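Local atomic coordinates of transglutaminase-like enzymes, putative cysteine protease (Cytophaga hutchinsonii, PDB entry 3ISR), a protein that is a putative cysteine protease of the transglutaminase-like superfamily and probably acts as a hydrolase through a cysteine nucleophile. Residues S144-L147 and A148-W152; A178-C181 and R182-A185. All coordinates share one frame; numbering follows the deposited sequence.

Interaction 1 of 2, residues S144-L147 and A148-W152; sequences SKVL and AITDW
The carbonyl oxygen of Val146 is gripped twice by Thr150, one helical turn further on. Thr150 N donates to Val146 O at 2.9 Å in the regular helical bond, and Thr150 OG1 donates to the same Val146 O at 2.9 Å. The two donors arrive from opposite faces of the carbonyl plane, the hydroxyl lying 36° out of it and therefore not on a lone pair. OG1 of Thr150 stands anti to its own carbonyl carbon (chi1 -61°), which sets this buried hydroxyl beside Thr150 N and thus near the oxygen that N already bonds. A valine here would probably leave Val146 O with the backbone N-H alone, losing the second bond. Along the helix, Ala148 N donates to Ser144 O (2.9 Å), Ile149 N to Lys145 O (3.0 Å) and Asp151 N to Leu147 O (2.8 Å), the i to i+4 pattern of an alpha-helix, here helix 142-156 of the transglutaminase-like fold. Val146 and Thr150 meet Phe218 and Phe229 of neighbouring strands, while Ile149 packs on Leu191 and Cys192 of helix 181-194. Ile149 CG1 also lies 3.4 Å from Lys145 O, alongside the backbone. On another side, Leu147 and Asp151 cross obliquely, with Leu147 CG 4.0 Å from Asp151 OD2, the branch point of Leu147 beside a carboxylate that seeks its mate elsewhere. Asp151 OD1 forms a salt bridge with Arg233, whereas Lys145 NZ gives a hydrogen bond to Ile139 O and Ser144 OG pairs with Asn141 OD1.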
loop_
_atom_site.group_PDB
_atom_site.type_symbol
_atom_site.label_atom_id
_atom_site.label_comp_id
_atom_site.label_asym_id
_atom_site.label_seq_id
_atom_site.Cartn_x
_atom_site.Cartn_y
_atom_site.Cartn_z
ATOM N N SER B 144 -10.347 18.167 -23.730
ATOM C CA SER B 144 -10.574 18.960 -22.521
ATOM C C SER B 144 -10.439 18.120 -21.254
ATOM O O SER B 144 -9.940 18.595 -20.224
ATOM C CB SER B 144 -11.930 19.654 -22.578
ATOM O OG SER B 144 -11.898 20.650 -23.582
ATOM N N LYS B 145 -10.855 16.865 -21.333
ATOM C CA LYS B 145 -10.676 15.978 -20.215
ATOM C C LYS B 145 -9.193 15.775 -19.862
ATOM O O LYS B 145 -8.816 15.875 -18.698
ATOM C CB LYS B 145 -11.336 14.643 -20.512
ATOM C CG LYS B 145 -11.653 13.878 -19.277
ATOM C CD LYS B 145 -13.121 13.546 -19.261
ATOM C CE LYS B 145 -13.411 12.326 -20.056
ATOM N NZ LYS B 145 -14.880 12.252 -20.235
ATOM N N VAL B 146 -8.351 15.513 -20.860
ATOM C CA VAL B 146 -6.916 15.304 -20.592
ATOM C C VAL B 146 -6.243 16.587 -20.118
ATOM O O VAL B 146 -5.375 16.579 -19.232
ATOM C CB VAL B 146 -6.160 14.707 -21.798
ATOM C CG1 VAL B 146 -4.687 14.407 -21.426
ATOM C CG2 VAL B 146 -6.830 13.417 -22.262
ATOM N N LEU B 147 -6.664 17.705 -20.687
ATOM C CA LEU B 147 -6.112 18.962 -20.271
ATOM C C LEU B 147 -6.493 19.262 -18.819
ATOM O O LEU B 147 -5.655 19.756 -18.054
ATOM C CB LEU B 147 -6.568 20.086 -21.212
ATOM C CG LEU B 147 -5.901 21.428 -20.951
ATOM C CD1 LEU B 147 -4.398 21.342 -21.205
ATOM C CD2 LEU B 147 -6.566 22.527 -21.820
ATOM N N ALA B 148 -7.729 18.938 -18.433
ATOM C CA ALA B 148 -8.153 19.121 -17.046
ATOM C C ALA B 148 -7.364 18.232 -16.084
ATOM O O ALA B 148 -7.084 18.634 -14.938
ATOM C CB ALA B 148 -9.639 18.857 -16.889
ATOM N N ILE B 149 -7.040 17.022 -16.541
ATOM C CA ILE B 149 -6.214 16.108 -15.756
ATOM C C ILE B 149 -4.854 16.756 -15.520
ATOM O O ILE B 149 -4.361 16.808 -14.384
ATOM C CB ILE B 149 -6.057 14.729 -16.461
ATOM C CG1 ILE B 149 -7.355 13.931 -16.313
ATOM C CG2 ILE B 149 -4.846 13.915 -15.866
ATOM C CD1 ILE B 149 -7.423 12.693 -17.197
ATOM N N THR B 150 -4.288 17.292 -16.599
ATOM C CA THR B 150 -2.951 17.864 -16.607
ATOM C C THR B 150 -2.919 19.084 -15.700
ATOM O O THR B 150 -1.972 19.270 -14.919
ATOM C CB THR B 150 -2.546 18.215 -18.063
ATOM O OG1 THR B 150 -2.550 17.007 -18.842
ATOM C CG2 THR B 150 -1.164 18.815 -18.115
ATOM N N ASP B 151 -3.957 19.909 -15.789
ATOM C CA ASP B 151 -4.036 21.101 -14.955
ATOM C C ASP B 151 -4.277 20.732 -13.480
ATOM O O ASP B 151 -3.670 21.331 -12.580
ATOM C CB ASP B 151 -5.105 22.077 -15.478
ATOM C CG ASP B 151 -4.706 22.742 -16.812
ATOM O OD1 ASP B 151 -3.503 22.686 -17.200
ATOM O OD2 ASP B 151 -5.604 23.330 -17.475
ATOM N N TRP B 152 -5.140 19.748 -13.227
ATOM C CA TRP B 152 -5.354 19.295 -11.850
ATOM C C TRP B 152 -4.022 18.852 -11.211
ATOM O O TRP B 152 -3.715 19.240 -10.100
ATOM C CB TRP B 152 -6.401 18.171 -11.765
ATOM C CG TRP B 152 -6.724 17.819 -10.342
ATOM C CD1 TRP B 152 -7.707 18.354 -9.565
ATOM C CD2 TRP B 152 -6.010 16.887 -9.508
ATOM N NE1 TRP B 152 -7.667 17.798 -8.305
ATOM C CE2 TRP B 152 -6.626 16.907 -8.241
ATOM C CE3 TRP B 152 -4.909 16.042 -9.717
ATOM C CZ2 TRP B 152 -6.189 16.095 -7.180
ATOM C CZ3 TRP B 152 -4.465 15.240 -8.659
ATOM C CH2 TRP B 152 -5.103 15.282 -7.404
#

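Interaction 2 of 2, residues A178-C181 and R182-A185; sequences AGVC and RDFA
Asp183 turns its carboxylate back to the chain that leads into its helix, where OD2 accepts from Val180 N at 2.9 Å. The bond is nearly straight, 171° at the hydrogen, and uses the anti lone pair of OD2. With CG anti to the carbonyl carbon (chi1 -52°), the acid reaches the N-H of the N-cap residue, Val180, three positions back; Thr164 OG1 bonds the same oxygen, giving this buried group two partners. Glycine suits position 179, because a CB there would clash with that of Asp183; Gly179 CA already lies 3.4 Å from Asp183 OD2. Beside it, the ring of Phe184 presents its edge to the backbone, with CD1 3.2 Å from Val180 O. Val180 O accepts from Phe184 N at 3.1 Å and, weakly, from Asp183 N. Against this close-packed inner side, the other side, with partly exposed Val180, Cys181 and Arg182, makes fewer contacts within the turn. Val180 and Cys181 start out away from it, though Val180 CG2 lies 3.4 Å from Asp183 OD2, and extended Arg182 carries its guanidinium off to Thr168 O and a cation-pi contact with Tyr122. Cys181 rests against His215 and Ala216. The Asp183 bond is the N3-to-N-cap half of a capping box, whose return bond valine cannot supply, at a helix start bearing a cysteine beside a histidine-bearing strand, consistent with the nucleophile site of transglutaminase-like enzymes.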
loop_
_atom_site.group_PDB
_atom_site.type_symbol
_atom_site.label_atom_id
_atom_site.label_comp_id
_atom_site.label_asym_id
_atom_site.label_seq_id
_atom_site.Cartn_x
_atom_site.Cartn_y
_atom_site.Cartn_z
ATOM N N ALA B 178 3.441 14.895 -4.053
ATOM C CA ALA B 178 4.751 15.448 -4.340
ATOM C C ALA B 178 5.524 14.499 -5.258
ATOM O O ALA B 178 5.400 13.282 -5.156
ATOM C CB ALA B 178 5.521 15.694 -3.033
ATOM N N GLY B 179 6.321 15.045 -6.168
ATOM C CA GLY B 179 7.107 14.200 -7.046
ATOM C C GLY B 179 7.912 15.045 -8.006
ATOM O O GLY B 179 8.006 16.269 -7.834
ATOM N N VAL B 180 8.500 14.376 -8.995
ATOM C CA VAL B 180 9.278 15.020 -10.045
ATOM C C VAL B 180 8.653 14.580 -11.371
ATOM O O VAL B 180 7.573 13.967 -11.364
ATOM C CB VAL B 180 10.778 14.669 -9.953
ATOM C CG1 VAL B 180 11.434 15.391 -8.748
ATOM C CG2 VAL B 180 10.992 13.145 -9.865
ATOM N N CYS B 181 9.277 14.894 -12.501
ATOM C CA CYS B 181 8.568 14.687 -13.769
ATOM C C CYS B 181 8.079 13.242 -13.980
ATOM O O CYS B 181 6.982 13.041 -14.468
ATOM C CB CYS B 181 9.386 15.184 -14.968
ATOM S SG CYS B 181 10.963 14.381 -15.217
ATOM N N ARG B 182 8.892 12.243 -13.634
ATOM C CA ARG B 182 8.472 10.838 -13.805
ATOM C C ARG B 182 7.122 10.546 -13.128
ATOM O O ARG B 182 6.243 9.848 -13.677
ATOM C CB ARG B 182 9.563 9.932 -13.235
ATOM C CG ARG B 182 9.294 8.416 -13.221
ATOM C CD ARG B 182 10.524 7.794 -12.519
ATOM N NE ARG B 182 10.615 6.336 -12.559
ATOM C CZ ARG B 182 9.946 5.493 -11.757
ATOM N NH1 ARG B 182 9.048 5.943 -10.863
ATOM N NH2 ARG B 182 10.163 4.182 -11.878
ATOM N N ASP B 183 6.955 11.121 -11.944
ATOM C CA ASP B 183 5.747 10.928 -11.160
ATOM C C ASP B 183 4.552 11.672 -11.743
ATOM O O ASP B 183 3.436 11.161 -11.713
ATOM C CB ASP B 183 6.006 11.385 -9.720
ATOM C CG ASP B 183 7.247 10.738 -9.114
ATOM O OD1 ASP B 183 7.320 9.488 -9.045
ATOM O OD2 ASP B 183 8.188 11.474 -8.748
ATOM N N PHE B 184 4.764 12.896 -12.222
ATOM C CA PHE B 184 3.697 13.668 -12.863
ATOM C C PHE B 184 3.228 12.963 -14.136
ATOM O O PHE B 184 2.033 12.930 -14.442
ATOM C CB PHE B 184 4.196 15.074 -13.237
ATOM C CG PHE B 184 4.235 16.063 -12.095
ATOM C CD1 PHE B 184 5.038 15.845 -10.972
ATOM C CD2 PHE B 184 3.543 17.263 -12.189
ATOM C CE1 PHE B 184 5.105 16.785 -9.934
ATOM C CE2 PHE B 184 3.609 18.227 -11.147
ATOM C CZ PHE B 184 4.391 17.990 -10.030
ATOM N N ALA B 185 4.166 12.394 -14.889
ATOM C CA ALA B 185 3.817 11.667 -16.115
ATOM C C ALA B 185 3.015 10.419 -15.772
ATOM O O ALA B 185 1.972 10.130 -16.390
ATOM C CB ALA B 185 5.078 11.271 -16.867
#

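Both contacts are local, so neither closes a long loop: each joins residues three to five apart, and they follow in series without nesting or crossing. From the N terminus, the beta-rich first part of the chain gives way to helices 129-136 and 142-156, the second carrying interaction 1. The chain then passes through strand 158-159 and helix 170-176 to strand 178-179, which pairs in parallel with 158-159 and runs into interaction 2 at the start of helix 181-194. Their centres lie 16 Å apart and they do not touch. Helix 181-194 nevertheless connects them, since its later turns receive Ile149, and strand 215-222 meets both, through Phe218 for interaction 1 and His215 for interaction 2.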